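Local coordinates for Glyoxalase/bleomycin resistance protein/dioxygenase (Catenulispora acidiphila, PDB 4G6X), which belongs to the glyoxalase/bleomycin resistance/dioxygenase (VOC) superfamily and may act as a dioxygenase, at residues A[35-40]-A[79-84]; A[42-47]-A[138-143]; A[50-55]-A[64-69]. One frame throughout, in Å; residues are numbered along the deposited sequence.

Contact 1 (A[35-40]-A[79-84])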
loop_
_atom_site.group_PDB
_atom_site.type_symbol
_atom_site.label_atom_id
_atom_site.label_comp_id
_atom_site.label_asym_id
_atom_site.label_seq_id
_atom_site.Cartn_x
_atom_site.Cartn_y
_atom_site.Cartn_z
ATOM N N ASP A 35 4.619 -14.896 1.654
ATOM C CA ASP A 35 5.165 -15.986 2.431
ATOM C C ASP A 35 6.632 -16.343 2.121
ATOM O O ASP A 35 7.402 -16.638 3.041
ATOM C CB ASP A 35 4.262 -17.198 2.321
ATOM C CG ASP A 35 4.201 -17.800 0.917
ATOM O OD1 ASP A 35 4.494 -17.059 -0.072
ATOM O OD2 ASP A 35 3.834 -19.011 0.789
ATOM N N ASP A 36 7.058 -16.230 0.855
ATOM C CA ASP A 36 8.370 -16.688 0.398
ATOM C C ASP A 36 8.793 -15.675 -0.659
ATOM O O ASP A 36 8.126 -15.553 -1.693
ATOM C CB ASP A 36 8.159 -18.073 -0.223
ATOM C CG ASP A 36 9.415 -18.686 -0.821
ATOM O OD1 ASP A 36 9.585 -19.907 -0.629
ATOM O OD2 ASP A 36 10.191 -18.034 -1.561
ATOM N N GLN A 37 9.836 -14.894 -0.368
ATOM C CA GLN A 37 10.240 -13.836 -1.347
ATOM C C GLN A 37 10.709 -14.349 -2.685
ATOM O O GLN A 37 10.556 -13.597 -3.645
ATOM C CB GLN A 37 11.282 -12.887 -0.796
ATOM C CG GLN A 37 10.774 -12.122 0.394
ATOM C CD GLN A 37 11.835 -11.129 0.952
ATOM O OE1 GLN A 37 12.861 -11.547 1.514
ATOM N NE2 GLN A 37 11.606 -9.818 0.762
ATOM N N ALA A 38 11.373 -15.499 -2.745
ATOM C CA ALA A 38 11.776 -16.058 -4.033
ATOM C C ALA A 38 10.576 -16.434 -4.878
ATOM O O ALA A 38 10.518 -16.176 -6.090
ATOM C CB ALA A 38 12.730 -17.223 -3.838
ATOM N N LYS A 39 9.588 -17.100 -4.272
ATOM C CA LYS A 39 8.343 -17.358 -4.984
ATOM C C LYS A 39 7.678 -16.058 -5.472
ATOM O O LYS A 39 7.202 -15.950 -6.634
ATOM C CB LYS A 39 7.350 -18.158 -4.112
ATOM C CG LYS A 39 6.006 -18.421 -4.763
ATOM C CD LYS A 39 5.115 -19.439 -4.023
ATOM C CE LYS A 39 4.996 -19.037 -2.540
ATOM N NZ LYS A 39 4.036 -19.917 -1.809
ATOM N N ALA A 40 7.656 -15.055 -4.593
ATOM C CA ALA A 40 7.013 -13.795 -4.930
ATOM C C ALA A 40 7.736 -13.104 -6.098
ATOM O O ALA A 40 7.054 -12.576 -7.001
ATOM C CB ALA A 40 7.003 -12.879 -3.715
ATOM N N LEU A 79 7.817 -6.408 -1.663
ATOM C CA LEU A 79 7.396 -7.791 -1.481
ATOM C C LEU A 79 8.020 -8.251 -0.187
ATOM O O LEU A 79 9.155 -8.710 -0.157
ATOM C CB LEU A 79 7.800 -8.626 -2.687
ATOM C CG LEU A 79 7.261 -8.135 -4.029
ATOM C CD1 LEU A 79 7.843 -9.001 -5.139
ATOM C CD2 LEU A 79 5.746 -8.074 -4.057
ATOM N N GLU A 80 7.323 -8.017 0.925
ATOM C CA GLU A 80 8.010 -8.194 2.216
ATOM C C GLU A 80 7.641 -9.449 2.966
ATOM O O GLU A 80 6.543 -9.968 2.760
ATOM C CB GLU A 80 7.908 -6.973 3.107
ATOM C CG GLU A 80 6.597 -6.735 3.672
ATOM C CD GLU A 80 6.534 -5.504 4.617
ATOM O OE1 GLU A 80 7.137 -5.428 5.714
ATOM O OE2 GLU A 80 5.783 -4.615 4.224
ATOM N N PRO A 81 8.578 -9.956 3.780
ATOM C CA PRO A 81 8.332 -11.218 4.477
ATOM C C PRO A 81 7.155 -11.143 5.430
ATOM O O PRO A 81 6.788 -10.070 5.943
ATOM C CB PRO A 81 9.636 -11.484 5.249
ATOM C CG PRO A 81 10.661 -10.644 4.597
ATOM C CD PRO A 81 9.939 -9.447 4.036
ATOM N N SER A 82 6.569 -12.304 5.691
ATOM C CA SER A 82 5.395 -12.443 6.584
ATOM C C SER A 82 5.776 -13.070 7.912
ATOM O O SER A 82 4.957 -13.760 8.484
ATOM C CB SER A 82 4.315 -13.311 5.892
ATOM O OG SER A 82 3.909 -12.694 4.639
ATOM N N SER A 83 6.978 -12.820 8.411
ATOM C CA SER A 83 7.473 -13.549 9.580
ATOM C C SER A 83 6.971 -12.967 10.877
ATOM O O SER A 83 6.921 -13.718 11.869
ATOM C CB SER A 83 9.000 -13.596 9.609
ATOM O OG SER A 83 9.470 -12.309 9.318
ATOM N N HIS A 84 6.543 -11.712 10.911
ATOM C CA HIS A 84 5.939 -11.161 12.117
ATOM C C HIS A 84 4.713 -11.920 12.504
ATOM O O HIS A 84 3.902 -12.214 11.670
ATOM C CB HIS A 84 5.608 -9.696 11.961
ATOM C CG HIS A 84 5.114 -9.049 13.228
ATOM N ND1 HIS A 84 3.883 -9.191 13.666
ATOM C CD2 HIS A 84 5.757 -8.266 14.152
ATOM C CE1 HIS A 84 3.736 -8.530 14.797
ATOM N NE2 HIS A 84 4.878 -7.975 15.099
HETATM O O HOH W 1 7.710 -14.838 5.280
#
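The amide nitrogen of Q37 is gripped by two carbonyls: NE2 donates to L79 O at 2.8 Å, and it also bonds to R62 O on the adjacent strand 61-67. This ties the first turn of helix 37-46 to strand 76-81 within a βαβββ module of the vicinal-oxygen-chelate (VOC) fold, whose helix packs on the sheet of the same module. The bond to L79 O is nearly straight, 166° at the hydrogen, and L79 O lies almost in the amide plane of Q37. CG of Q37 stands beside the backbone N (chi1 -62°), and the chain runs extended through CD, which carries the amide across the ring of P81. There Q37 NE2 lies 3.7 Å from P81 CD, while Q37 CD and OE1 rest against P81 CG. Deeper in, the methyl of A40 faces L79, with A40 CB 4.2 Å from L79 CD1.

At the start of the helix, D36 is the N-cap residue, and its OD2 accepts from K39 N at 2.9 Å from above the carboxylate plane. K39 turns its ammonium back to D35, K39 NZ meeting the syn lone pair of D35 OD2 at 2.8 Å; T141 O is a second partner of that nitrogen. Beyond the direct contacts, a water links the two backbones, donating to D35 O at 2.9 Å and accepting from S82 N at 2.8 Å.

Contact 2 (A[42-47]-A[138-143])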
loop_
_atom_site.group_PDB
_atom_site.type_symbol
_atom_site.label_atom_id
_atom_site.label_comp_id
_atom_site.label_asym_id
_atom_site.label_seq_id
_atom_site.Cartn_x
_atom_site.Cartn_y
_atom_site.Cartn_z
ATOM N N SER A 42 9.431 -14.473 -8.481
ATOM C CA SER A 42 9.072 -15.277 -9.662
ATOM C C SER A 42 7.664 -14.975 -10.157
ATOM O O SER A 42 7.423 -14.899 -11.352
ATOM C CB SER A 42 9.139 -16.783 -9.306
ATOM O OG SER A 42 8.587 -17.593 -10.351
ATOM N N PHE A 43 6.684 -14.919 -9.254
ATOM C CA PHE A 43 5.307 -14.641 -9.625
ATOM C C PHE A 43 5.026 -13.208 -10.104
ATOM O O PHE A 43 4.399 -12.977 -11.136
ATOM C CB PHE A 43 4.346 -14.944 -8.455
ATOM C CG PHE A 43 2.911 -14.843 -8.860
ATOM C CD1 PHE A 43 2.266 -15.955 -9.415
ATOM C CD2 PHE A 43 2.173 -13.655 -8.714
ATOM C CE1 PHE A 43 0.941 -15.847 -9.819
ATOM C CE2 PHE A 43 0.856 -13.577 -9.110
ATOM C CZ PHE A 43 0.233 -14.680 -9.634
ATOM N N TYR A 44 5.516 -12.237 -9.331
ATOM C CA TYR A 44 5.203 -10.855 -9.587
ATOM C C TYR A 44 5.896 -10.383 -10.844
ATOM O O TYR A 44 5.314 -9.591 -11.548
ATOM C CB TYR A 44 5.556 -9.932 -8.413
ATOM C CG TYR A 44 4.422 -9.956 -7.347
ATOM C CD1 TYR A 44 4.196 -11.039 -6.507
ATOM C CD2 TYR A 44 3.509 -8.926 -7.292
ATOM C CE1 TYR A 44 3.097 -11.056 -5.628
ATOM C CE2 TYR A 44 2.441 -8.918 -6.444
ATOM C CZ TYR A 44 2.231 -9.993 -5.559
ATOM O OH TYR A 44 1.154 -9.997 -4.697
ATOM N N THR A 45 7.113 -10.852 -11.077
ATOM C CA THR A 45 7.828 -10.528 -12.325
ATOM C C THR A 45 7.456 -11.440 -13.483
ATOM O O THR A 45 7.113 -10.951 -14.577
ATOM C CB THR A 45 9.352 -10.514 -12.125
ATOM O OG1 THR A 45 9.799 -11.860 -11.921
ATOM C CG2 THR A 45 9.741 -9.605 -11.027
ATOM N N GLY A 46 7.463 -12.751 -13.256
ATOM C CA GLY A 46 7.270 -13.718 -14.331
ATOM C C GLY A 46 5.871 -13.823 -14.879
ATOM O O GLY A 46 5.649 -14.061 -16.091
ATOM N N LYS A 47 4.895 -13.665 -14.011
ATOM C CA LYS A 47 3.481 -13.733 -14.387
ATOM C C LYS A 47 2.879 -12.343 -14.528
ATOM O O LYS A 47 2.450 -11.964 -15.626
ATOM C CB LYS A 47 2.658 -14.549 -13.344
ATOM C CG LYS A 47 2.504 -16.008 -13.654
ATOM C CD LYS A 47 3.667 -16.785 -13.155
ATOM C CE LYS A 47 3.349 -18.293 -13.201
ATOM N NZ LYS A 47 4.564 -18.970 -12.716
ATOM N N LEU A 138 -7.334 -12.333 -8.304
ATOM C CA LEU A 138 -6.414 -13.445 -8.509
ATOM C C LEU A 138 -5.657 -13.842 -7.233
ATOM O O LEU A 138 -5.558 -13.051 -6.293
ATOM C CB LEU A 138 -5.420 -13.171 -9.667
ATOM C CG LEU A 138 -4.426 -12.012 -9.454
ATOM C CD1 LEU A 138 -3.115 -12.491 -8.856
ATOM C CD2 LEU A 138 -4.089 -11.344 -10.787
ATOM N N ASP A 139 -5.206 -15.109 -7.220
ATOM C CA ASP A 139 -4.371 -15.661 -6.130
ATOM C C ASP A 139 -2.887 -15.418 -6.500
ATOM O O ASP A 139 -2.395 -15.890 -7.570
ATOM C CB ASP A 139 -4.692 -17.137 -5.990
ATOM C CG ASP A 139 -3.834 -17.859 -4.954
ATOM O OD1 ASP A 139 -2.993 -17.272 -4.273
ATOM O OD2 ASP A 139 -4.051 -19.088 -4.864
ATOM N N ASP A 140 -2.162 -14.680 -5.656
ATOM C CA ASP A 140 -0.751 -14.434 -5.927
ATOM C C ASP A 140 0.215 -15.568 -5.630
ATOM O O ASP A 140 1.436 -15.416 -5.831
ATOM C CB ASP A 140 -0.242 -13.090 -5.332
ATOM C CG ASP A 140 0.037 -13.149 -3.879
ATOM O OD1 ASP A 140 -0.306 -14.141 -3.208
ATOM O OD2 ASP A 140 0.609 -12.150 -3.351
ATOM N N THR A 141 -0.318 -16.720 -5.114
ATOM C CA THR A 141 0.442 -17.889 -4.665
ATOM C C THR A 141 1.174 -17.713 -3.341
ATOM O O THR A 141 1.764 -18.652 -2.861
ATOM C CB THR A 141 1.406 -18.518 -5.711
ATOM O OG1 THR A 141 2.590 -17.732 -5.916
ATOM C CG2 THR A 141 0.685 -18.710 -7.078
ATOM N N CYS A 142 1.174 -16.481 -2.835
ATOM C CA CYS A 142 1.985 -16.054 -1.700
ATOM C C CYS A 142 1.153 -15.761 -0.432
ATOM O O CYS A 142 1.680 -15.138 0.498
ATOM C CB CYS A 142 2.811 -14.804 -2.032
ATOM S SG CYS A 142 3.957 -15.103 -3.409
ATOM N N GLY A 143 -0.116 -16.166 -0.411
ATOM C CA GLY A 143 -1.031 -15.931 0.681
ATOM C C GLY A 143 -1.971 -14.732 0.550
ATOM O O GLY A 143 -2.687 -14.405 1.494
#
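F43 and D140 have the nearest CA atoms of the two segments, 7.1 Å apart, where helix 37-46 of one βαβββ module of the VOC fold meets the turn that follows strand 134-139 of the other. The F43 ring lies against this turn. D140 O sits over one ring face, 3.4 Å from F43 CG, and D140 CA packs over the same face as a CH-pi contact, 4.1 Å from the centroid. The aliphatic part of K47 comes over the opposite face through CB. At the ring edge, L138 CD1 lies 4.1 Å from F43 CZ, whereas T141 approaches F43 CD1 obliquely with OG1 and CG2.

Beside it, D140 OD2 accepts from Y44 OH at 2.6 Å through its anti lone pair; ring and carboxylate planes stand 79° apart. A chi1 of 79° sets the carboxylate of D140 between its own N and carbonyl carbon, from where one oxygen reaches Y44 and the other turns back to the main chain. Two consecutive Asx turns shape the loop: D139 OD1 accepts from T141 N, with OD2 in a salt bridge to R122, and D140 OD1 accepts from C142 N at 2.8 Å and also from N144 N.

Contact 3 (A[50-55]-A[64-69])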
loop_
_atom_site.group_PDB
_atom_site.type_symbol
_atom_site.label_atom_id
_atom_site.label_comp_id
_atom_site.label_asym_id
_atom_site.label_seq_id
_atom_site.Cartn_x
_atom_site.Cartn_y
_atom_site.Cartn_z
ATOM N N PHE A 50 5.654 -7.203 -13.525
ATOM C CA PHE A 50 6.495 -6.226 -12.852
ATOM C C PHE A 50 7.999 -6.457 -13.075
ATOM O O PHE A 50 8.455 -7.551 -13.418
ATOM C CB PHE A 50 6.200 -6.138 -11.343
ATOM C CG PHE A 50 4.788 -5.704 -10.999
ATOM C CD1 PHE A 50 4.398 -4.371 -11.097
ATOM C CD2 PHE A 50 3.865 -6.621 -10.555
ATOM C CE1 PHE A 50 3.114 -3.975 -10.760
ATOM C CE2 PHE A 50 2.585 -6.233 -10.188
ATOM C CZ PHE A 50 2.209 -4.908 -10.272
ATOM N N LEU A 51 8.763 -5.390 -12.916
ATOM C CA LEU A 51 10.220 -5.441 -13.047
ATOM C C LEU A 51 10.858 -5.261 -11.680
ATOM O O LEU A 51 10.411 -4.410 -10.880
ATOM C CB LEU A 51 10.722 -4.280 -13.916
ATOM C CG LEU A 51 10.034 -4.132 -15.276
ATOM C CD1 LEU A 51 10.689 -2.968 -16.007
ATOM C CD2 LEU A 51 10.150 -5.421 -16.072
ATOM N N VAL A 52 11.946 -5.977 -11.431
ATOM C CA VAL A 52 12.682 -5.737 -10.156
ATOM C C VAL A 52 13.331 -4.345 -10.167
ATOM O O VAL A 52 13.926 -3.938 -11.182
ATOM C CB VAL A 52 13.746 -6.825 -9.908
ATOM C CG1 VAL A 52 14.638 -6.444 -8.719
ATOM C CG2 VAL A 52 13.051 -8.157 -9.670
ATOM N N LYS A 53 13.114 -3.562 -9.111
ATOM C CA LYS A 53 13.680 -2.246 -8.958
ATOM C C LYS A 53 14.854 -2.286 -7.993
ATOM O O LYS A 53 15.948 -1.895 -8.314
ATOM C CB LYS A 53 12.620 -1.270 -8.486
ATOM C CG LYS A 53 13.107 0.106 -8.246
ATOM C CD LYS A 53 13.526 0.718 -9.594
ATOM C CE LYS A 53 13.574 2.223 -9.458
ATOM N NZ LYS A 53 13.885 2.842 -10.772
ATOM N N ALA A 54 14.637 -2.803 -6.808
ATOM C CA ALA A 54 15.688 -2.955 -5.843
ATOM C C ALA A 54 15.627 -4.388 -5.239
ATOM O O ALA A 54 14.536 -4.922 -4.914
ATOM C CB ALA A 54 15.586 -1.906 -4.762
ATOM N N ASP A 55 16.816 -4.953 -5.077
ATOM C CA ASP A 55 16.992 -6.228 -4.372
ATOM C C ASP A 55 18.251 -6.167 -3.558
ATOM O O ASP A 55 19.344 -6.272 -4.090
ATOM C CB ASP A 55 17.096 -7.328 -5.393
ATOM C CG ASP A 55 17.103 -8.758 -4.774
ATOM O OD1 ASP A 55 17.045 -8.937 -3.535
ATOM O OD2 ASP A 55 17.214 -9.691 -5.587
ATOM N N LEU A 64 13.131 -6.044 -1.257
ATOM C CA LEU A 64 12.816 -6.380 -2.645
ATOM C C LEU A 64 11.626 -5.573 -3.108
ATOM O O LEU A 64 10.476 -5.768 -2.606
ATOM C CB LEU A 64 12.476 -7.868 -2.640
ATOM C CG LEU A 64 12.055 -8.422 -3.995
ATOM C CD1 LEU A 64 13.162 -8.246 -5.038
ATOM C CD2 LEU A 64 11.603 -9.896 -3.825
ATOM N N THR A 65 11.842 -4.683 -4.084
ATOM C CA THR A 65 10.749 -3.937 -4.616
ATOM C C THR A 65 10.659 -4.195 -6.109
ATOM O O THR A 65 11.661 -4.464 -6.755
ATOM C CB THR A 65 10.882 -2.434 -4.379
ATOM O OG1 THR A 65 12.094 -1.999 -5.008
ATOM C CG2 THR A 65 10.960 -2.152 -2.916
ATOM N N VAL A 66 9.443 -4.058 -6.617
ATOM C CA VAL A 66 9.175 -4.086 -8.063
ATOM C C VAL A 66 8.410 -2.851 -8.535
ATOM O O VAL A 66 7.819 -2.111 -7.758
ATOM C CB VAL A 66 8.401 -5.382 -8.438
ATOM C CG1 VAL A 66 9.204 -6.643 -8.076
ATOM C CG2 VAL A 66 6.992 -5.418 -7.858
ATOM N N VAL A 67 8.440 -2.586 -9.851
ATOM C CA VAL A 67 7.769 -1.439 -10.417
ATOM C C VAL A 67 7.067 -1.889 -11.693
ATOM O O VAL A 67 7.428 -2.934 -12.271
ATOM C CB VAL A 67 8.741 -0.329 -10.799
ATOM C CG1 VAL A 67 9.296 0.367 -9.577
ATOM C CG2 VAL A 67 9.867 -0.872 -11.652
ATOM N N SER A 68 6.072 -1.120 -12.107
ATOM C CA SER A 68 5.406 -1.345 -13.394
ATOM C C SER A 68 6.350 -0.908 -14.512
ATOM O O SER A 68 7.050 0.107 -14.379
ATOM C CB SER A 68 4.108 -0.520 -13.485
ATOM O OG SER A 68 3.567 -0.558 -14.813
ATOM N N PRO A 69 6.379 -1.677 -15.612
ATOM C CA PRO A 69 7.182 -1.251 -16.773
ATOM C C PRO A 69 6.724 0.094 -17.311
ATOM O O PRO A 69 7.537 0.857 -17.831
ATOM C CB PRO A 69 6.948 -2.349 -17.826
ATOM C CG PRO A 69 6.175 -3.410 -17.181
ATOM C CD PRO A 69 5.821 -3.027 -15.765
#
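A chi1 of -62° sets F50 CG beside its backbone N and turns the ring so that its edge meets the V67-S68 peptide, with F50 CG 3.8 Å from V66 CG2. In V66, chi1 of -60° turns CG1 anti to the carbonyl carbon and leaves CG2 between N and carbonyl carbon, bringing V66 CG2 3.6 Å from F50 CB. The two side chains cross at about a right angle. The packing of the F50 ring continues edge-to-face with F104 and onto M25 of the second subunit.

The antiparallel backbones are joined first at the hydrogen-bonded pair L51-V67. L51 N donates to V67 O at 2.9 Å, and V67 N returns a bond to L51 O. After the non-hydrogen-bonded pair V52-V66 the register slips by one: K53 N bonds to T65 O at 2.9 Å, while A54 N makes a weak bond to the same oxygen at 3.4 Å. T65 N returns a bond to A54 O at 2.8 Å.

Over the bulge, T65 OG1 lies 3.5 Å from A54 CB and close to K53 CB, and it is hydrogen-bonded to Q76. K53 also leans CB and CG on V67 CG1 before its ammonium leaves for P72 O. L64 CD1 approaches the carboxylate carbon CG of D55, and OD2 of that group forms a salt bridge with R62. K53 and A54 opposite T65 make a classic beta bulge in the hairpin at one margin of a VOC βαβββ sheet.

How the contacts relate
All three contacts gather round the path from helix 37-46 into strand 51-58. Contacts 1 and 2 use successive parts of this helix, their centres about 11 Å apart, and alternate along the chain; contact 3, its centre about 13 Å from that of contact 2 and 15 Å from that of contact 1, falls within the span that each of them closes. Contacts 1 and 3 reach one sheet, in which 76-81 and 61-67 are neighbours, and L79 N probably hydrogen-bonds to L64 O at 2.9 Å. The turn after strand 134-139 brings in the second sheet; the helix touches strands of both sheets and so links the two modules of the VOC fold within one subunit.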